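PDB 4GI5: quinone reductase from Klebsiella pneumoniae subsp. pneumoniae, which probably acts as an FAD-dependent NAD(P)H dehydrogenase that reduces quinones, with its flavin bound between the two subunits of a dimer. Local coordinates for residues E82-P86 against T87-K91. Residues are numbered along the deposited sequence; the frame is centred on the assembly and turned at random.
Sequences EFWRP and TLDSK. With FAD (flavin-adenine dinucleotide), chain C.
D89 brings OD1 over one face of the W84 indole, its carboxylate plane inclined 26° to the ring, while D89 CG lies 3.4 Å from W84 CD1. The indole nitrogen NE1 of W84, 3.2 Å from D89 CB, finds its hydrogen-bond partner in S75 OG. With its CG beside the backbone N (chi1 -72°), D89 reaches back along the chain, where OD1 accepts a nearly straight bond from R85 N (2.8 Å), met from above the carboxylate plane. The return bond, from D89 N to R85 O, is 3.0 Å long, and together the two bonds tie the incoming loop to the first turn of helix 86-96. A water donates to both D89 OD1 and F83 O, while OD2 takes the amide of V80, which fixes the rotation of the carboxylate. In this flavodoxin-like fold the loop follows strand 55-60 and brings the helix start to an FAD held largely by the second subunit, through residues of that subunit such as H31, N38 and Y182. R85 reaches the cofactor: NE donates to O2A of the FAD pyrophosphate (2.9 Å), and a bend at chi3 (64°) turns the guanidinium so that the ribose C3B sits over its centre, 3.6 Å above the plane. L88 runs alongside R85, its CG over the rim of the opposite guanidinium face and its CD1 3.3 Å from R85 NH1. Nearer the flavin, P86 CB packs on the C8M methyl at 3.4 Å, and T87 CG2 touches both that methyl and the ribityl O3'.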
ATOM      1  N   GLU B  82     -11.434  15.535 -22.790  1.00 21.83           N
ATOM      2  CA  GLU B  82     -10.540  15.422 -23.947  1.00 24.76           C
ATOM      3  C   GLU B  82      -9.720  14.188 -23.949  1.00 23.78           C
ATOM      4  O   GLU B  82      -9.294  13.677 -24.983  1.00 23.26           O
ATOM      5  CB  GLU B  82      -9.618  16.658 -24.081  1.00 26.33           C
ATOM      6  CG  GLU B  82     -10.289  17.739 -25.038  1.00 32.17           C
ATOM      7  CD  GLU B  82     -11.251  18.484 -24.277  1.00 36.68           C
ATOM      8  OE1 GLU B  82     -11.195  18.339 -23.011  1.00 33.19           O
ATOM      9  OE2 GLU B  82     -12.176  19.061 -24.933  1.00 27.93           O
ATOM     10  N   PHE B  83      -9.434  13.668 -22.714  1.00 18.13           N
ATOM     11  CA  PHE B  83      -8.722  12.398 -22.597  1.00 15.49           C
ATOM     12  C   PHE B  83      -9.267  11.759 -21.272  1.00 17.16           C
ATOM     13  O   PHE B  83      -9.768  12.502 -20.454  1.00 16.11           O
ATOM     14  CB  PHE B  83      -7.198  12.588 -22.527  1.00 17.11           C
ATOM     15  CG  PHE B  83      -6.754  13.637 -21.534  1.00 17.20           C
ATOM     16  CD1 PHE B  83      -6.476  13.296 -20.174  1.00 16.98           C
ATOM     17  CD2 PHE B  83      -6.520  14.962 -21.877  1.00 17.77           C
ATOM     18  CE1 PHE B  83      -6.088  14.254 -19.286  1.00 16.69           C
ATOM     19  CE2 PHE B  83      -6.108  15.895 -21.024  1.00 19.62           C
ATOM     20  CZ  PHE B  83      -5.853  15.578 -19.665  1.00 18.92           C
ATOM     21  N   TRP B  84      -9.170  10.476 -21.203  1.00 17.74           N
ATOM     22  CA  TRP B  84      -9.722   9.712 -20.103  1.00 17.70           C
ATOM     23  C   TRP B  84      -8.998  10.177 -18.797  1.00 16.15           C
ATOM     24  O   TRP B  84      -7.770  10.408 -18.834  1.00 15.44           O
ATOM     25  CB  TRP B  84      -9.413   8.270 -20.323  1.00 20.52           C
ATOM     26  CG  TRP B  84     -10.058   7.388 -19.402  1.00 19.19           C
ATOM     27  CD1 TRP B  84     -11.381   6.966 -19.422  1.00 25.03           C
ATOM     28  CD2 TRP B  84      -9.482   6.814 -18.208  1.00 19.10           C
ATOM     29  NE1 TRP B  84     -11.633   6.168 -18.339  1.00 21.86           N
ATOM     30  CE2 TRP B  84     -10.499   5.984 -17.622  1.00 22.20           C
ATOM     31  CE3 TRP B  84      -8.195   6.830 -17.676  1.00 19.05           C
ATOM     32  CZ2 TRP B  84     -10.310   5.269 -16.466  1.00 22.72           C
ATOM     33  CZ3 TRP B  84      -7.957   5.984 -16.505  1.00 20.89           C
ATOM     34  CH2 TRP B  84      -9.054   5.282 -15.940  1.00 19.19           C
ATOM     35  N   ARG B  85      -9.759  10.326 -17.720  1.00 15.36           N
ATOM     36  CA  ARG B  85      -9.181  10.687 -16.406  1.00 15.00           C
ATOM     37  C   ARG B  85      -9.674   9.704 -15.359  1.00 16.87           C
ATOM     38  O   ARG B  85     -10.870   9.440 -15.254  1.00 16.65           O
ATOM     39  CB  ARG B  85      -9.551  12.036 -15.988  1.00 15.79           C
ATOM     40  CG  ARG B  85      -8.860  13.105 -16.901  1.00 16.54           C
ATOM     41  CD  ARG B  85      -9.263  14.477 -16.518  1.00 17.46           C
ATOM     42  NE  ARG B  85      -8.826  14.853 -15.161  1.00 17.46           N
ATOM     43  CZ  ARG B  85      -9.296  15.903 -14.521  1.00 22.56           C
ATOM     44  NH1 ARG B  85     -10.103  16.727 -15.140  1.00 22.95           N
ATOM     45  NH2 ARG B  85      -8.911  16.183 -13.311  1.00 24.62           N
ATOM     46  N   PRO B  86      -8.706   9.095 -14.623  1.00 15.99           N
ATOM     47  CA  PRO B  86      -9.176   8.172 -13.564  1.00 15.52           C
ATOM     48  C   PRO B  86     -10.301   8.679 -12.687  1.00 15.04           C
ATOM     49  O   PRO B  86     -11.202   7.929 -12.363  1.00 14.98           O
ATOM     50  CB  PRO B  86      -7.867   7.951 -12.736  1.00 16.58           C
ATOM     51  CG  PRO B  86      -6.759   8.092 -13.708  1.00 17.94           C
ATOM     52  CD  PRO B  86      -7.252   9.168 -14.684  1.00 16.86           C
ATOM     53  N   THR B  87     -10.235   9.918 -12.340  1.00 14.35           N
ATOM     54  CA  THR B  87     -11.264  10.474 -11.491  1.00 13.89           C
ATOM     55  C   THR B  87     -12.622  10.708 -12.222  1.00 15.18           C
ATOM     56  O   THR B  87     -13.637  10.155 -11.891  1.00 15.27           O
ATOM     57  CB  THR B  87     -10.822  11.762 -10.827  1.00 17.44           C
ATOM     58  OG1 THR B  87     -10.333  12.713 -11.787  1.00 16.70           O
ATOM     59  CG2 THR B  87      -9.680  11.566  -9.784  1.00 15.35           C
ATOM     60  N   LEU B  88     -12.620  11.628 -13.159  1.00 15.95           N
ATOM     61  CA  LEU B  88     -13.882  12.081 -13.739  1.00 17.38           C
ATOM     62  C   LEU B  88     -14.541  11.007 -14.537  1.00 15.65           C
ATOM     63  O   LEU B  88     -15.795  11.051 -14.696  1.00 17.77           O
ATOM     64  CB  LEU B  88     -13.661  13.328 -14.629  1.00 19.54           C
ATOM     65  CG  LEU B  88     -13.212  14.557 -13.802  1.00 24.37           C
ATOM     66  CD1 LEU B  88     -13.299  15.830 -14.695  1.00 27.85           C
ATOM     67  CD2 LEU B  88     -14.038  14.816 -12.585  1.00 29.53           C
ATOM     68  N   ASP B  89     -13.815  10.097 -15.120  1.00 16.06           N
ATOM     69  CA  ASP B  89     -14.398   9.014 -15.878  1.00 16.18           C
ATOM     70  C   ASP B  89     -15.102   8.015 -14.986  1.00 18.82           C
ATOM     71  O   ASP B  89     -16.189   7.506 -15.305  1.00 17.52           O
ATOM     72  CB  ASP B  89     -13.514   8.407 -16.956  1.00 16.35           C
ATOM     73  CG  ASP B  89     -13.379   9.387 -18.120  1.00 20.88           C
ATOM     74  OD1 ASP B  89     -12.546  10.227 -18.036  1.00 19.37           O
ATOM     75  OD2 ASP B  89     -14.133   9.282 -19.099  1.00 24.06           O
ATOM     76  N   SER B  90     -14.592   7.828 -13.783  1.00 17.09           N
ATOM     77  CA  SER B  90     -15.341   7.093 -12.740  1.00 16.56           C
ATOM     78  C   SER B  90     -16.590   7.809 -12.330  1.00 16.94           C
ATOM     79  O   SER B  90     -17.637   7.168 -12.168  1.00 17.98           O
ATOM     80  CB  SER B  90     -14.420   6.821 -11.503  1.00 15.95           C
ATOM     81  OG  SER B  90     -15.203   6.101 -10.528  1.00 17.43           O
ATOM     82  N   LYS B  91     -16.497   9.094 -12.098  1.00 16.85           N
ATOM     83  CA  LYS B  91     -17.645   9.895 -11.636  1.00 16.01           C
ATOM     84  C   LYS B  91     -18.820   9.667 -12.664  1.00 19.05           C
ATOM     85  O   LYS B  91     -19.966   9.346 -12.272  1.00 19.09           O
ATOM     86  CB  LYS B  91     -17.316  11.331 -11.650  1.00 17.33           C
ATOM     87  CG  LYS B  91     -18.498  12.226 -11.305  1.00 19.61           C
ATOM     88  CD  LYS B  91     -18.134  13.703 -11.215  1.00 25.40           C
ATOM     89  CE  LYS B  91     -19.461  14.483 -11.001  1.00 34.67           C
ATOM     90  NZ  LYS B  91     -18.985  15.856 -10.970  1.00 39.12           N
TER
HETATM   91  PA  FAD C 301      -5.123  13.899 -14.682  1.00 15.84           P
HETATM   92  O1A FAD C 301      -4.610  13.330 -15.914  1.00 15.80           O
HETATM   93  O2A FAD C 301      -6.482  13.549 -14.160  1.00 15.47           O
HETATM   94  O5B FAD C 301      -4.969  15.490 -14.822  1.00 15.23           O
HETATM   95  C5B FAD C 301      -5.189  16.334 -13.705  1.00 17.14           C
HETATM   96  C4B FAD C 301      -5.298  17.748 -14.147  1.00 16.82           C
HETATM   97  O4B FAD C 301      -4.036  18.183 -14.625  1.00 17.05           O
HETATM   98  C3B FAD C 301      -6.324  17.850 -15.276  1.00 20.51           C
HETATM   99  O3B FAD C 301      -7.084  18.997 -14.865  1.00 22.54           O
HETATM  100  C2B FAD C 301      -5.433  18.154 -16.444  1.00 21.22           C
HETATM  101  O2B FAD C 301      -6.124  18.905 -17.455  1.00 22.23           O
HETATM  102  C1B FAD C 301      -4.255  18.883 -15.851  1.00 17.82           C
HETATM  103  N9A FAD C 301      -3.096  18.778 -16.783  1.00 19.22           N
HETATM  104  C8A FAD C 301      -2.593  17.690 -17.546  1.00 17.24           C
HETATM  105  N7A FAD C 301      -1.529  18.018 -18.278  1.00 24.29           N
HETATM  106  C5A FAD C 301      -1.447  19.309 -18.024  1.00 19.40           C
HETATM  107  C6A FAD C 301      -0.545  20.291 -18.646  1.00 28.24           C
HETATM  108  N6A FAD C 301       0.298  19.704 -19.549  1.00 22.83           N
HETATM  109  N1A FAD C 301      -0.596  21.594 -18.267  1.00 27.92           N
HETATM  110  C2A FAD C 301      -1.519  21.971 -17.432  1.00 30.71           C
HETATM  111  N3A FAD C 301      -2.351  21.031 -16.826  1.00 22.61           N
HETATM  112  C4A FAD C 301      -2.309  19.771 -17.059  1.00 22.35           C
HETATM  113  N1  FAD C 301      -5.423  11.812  -3.861  1.00 11.32           N
HETATM  114  C2  FAD C 301      -4.986  11.854  -2.614  1.00 14.25           C
HETATM  115  O2  FAD C 301      -4.478  12.896  -2.169  1.00 14.47           O
HETATM  116  N3  FAD C 301      -4.911  10.738  -1.835  1.00 12.41           N
HETATM  117  C4  FAD C 301      -5.558   9.614  -2.216  1.00 12.80           C
HETATM  118  O4  FAD C 301      -5.518   8.597  -1.479  1.00 12.93           O
HETATM  119  C4X FAD C 301      -6.111   9.504  -3.507  1.00 12.81           C
HETATM  120  N5  FAD C 301      -6.799   8.344  -3.880  1.00 13.19           N
HETATM  121  C5X FAD C 301      -7.185   8.235  -5.236  1.00 11.51           C
HETATM  122  C6  FAD C 301      -7.682   6.995  -5.708  1.00 13.17           C
HETATM  123  C7  FAD C 301      -8.106   6.906  -7.036  1.00 14.24           C
HETATM  124  C7M FAD C 301      -8.561   5.581  -7.539  1.00 18.45           C
HETATM  125  C8  FAD C 301      -8.042   8.070  -7.880  1.00 13.78           C
HETATM  126  C8M FAD C 301      -8.424   7.983  -9.353  1.00 14.73           C
HETATM  127  C9  FAD C 301      -7.536   9.287  -7.454  1.00 12.53           C
HETATM  128  C9A FAD C 301      -7.115   9.375  -6.099  1.00 12.53           C
HETATM  129  N10 FAD C 301      -6.532  10.583  -5.619  1.00 12.01           N
HETATM  130  C10 FAD C 301      -6.032  10.691  -4.319  1.00 11.05           C
HETATM  131  C1' FAD C 301      -6.289  11.696  -6.509  1.00 11.24           C
HETATM  132  C2' FAD C 301      -5.084  11.376  -7.396  1.00 12.02           C
HETATM  133  O2' FAD C 301      -3.833  11.336  -6.675  1.00 12.43           O
HETATM  134  C3' FAD C 301      -5.020  12.460  -8.488  1.00 12.10           C
HETATM  135  O3' FAD C 301      -6.181  12.218  -9.307  1.00 13.10           O
HETATM  136  C4' FAD C 301      -3.790  12.269  -9.407  1.00 12.01           C
HETATM  137  O4' FAD C 301      -2.609  12.620  -8.666  1.00 15.03           O
HETATM  138  C5' FAD C 301      -3.877  13.174 -10.666  1.00 12.10           C
HETATM  139  O5' FAD C 301      -2.821  12.843 -11.564  1.00 12.69           O
HETATM  140  P   FAD C 301      -3.284  12.311 -13.039  1.00 14.06           P
HETATM  141  O1P FAD C 301      -1.989  12.115 -13.851  1.00 13.37           O
HETATM  142  O2P FAD C 301      -4.237  11.198 -12.973  1.00 14.06           O
HETATM  143  O3P FAD C 301      -4.041  13.663 -13.452  1.00 16.46           O
HETATM  144  O   HOH W   1     -12.268  12.600 -19.283  1.00 20.69           O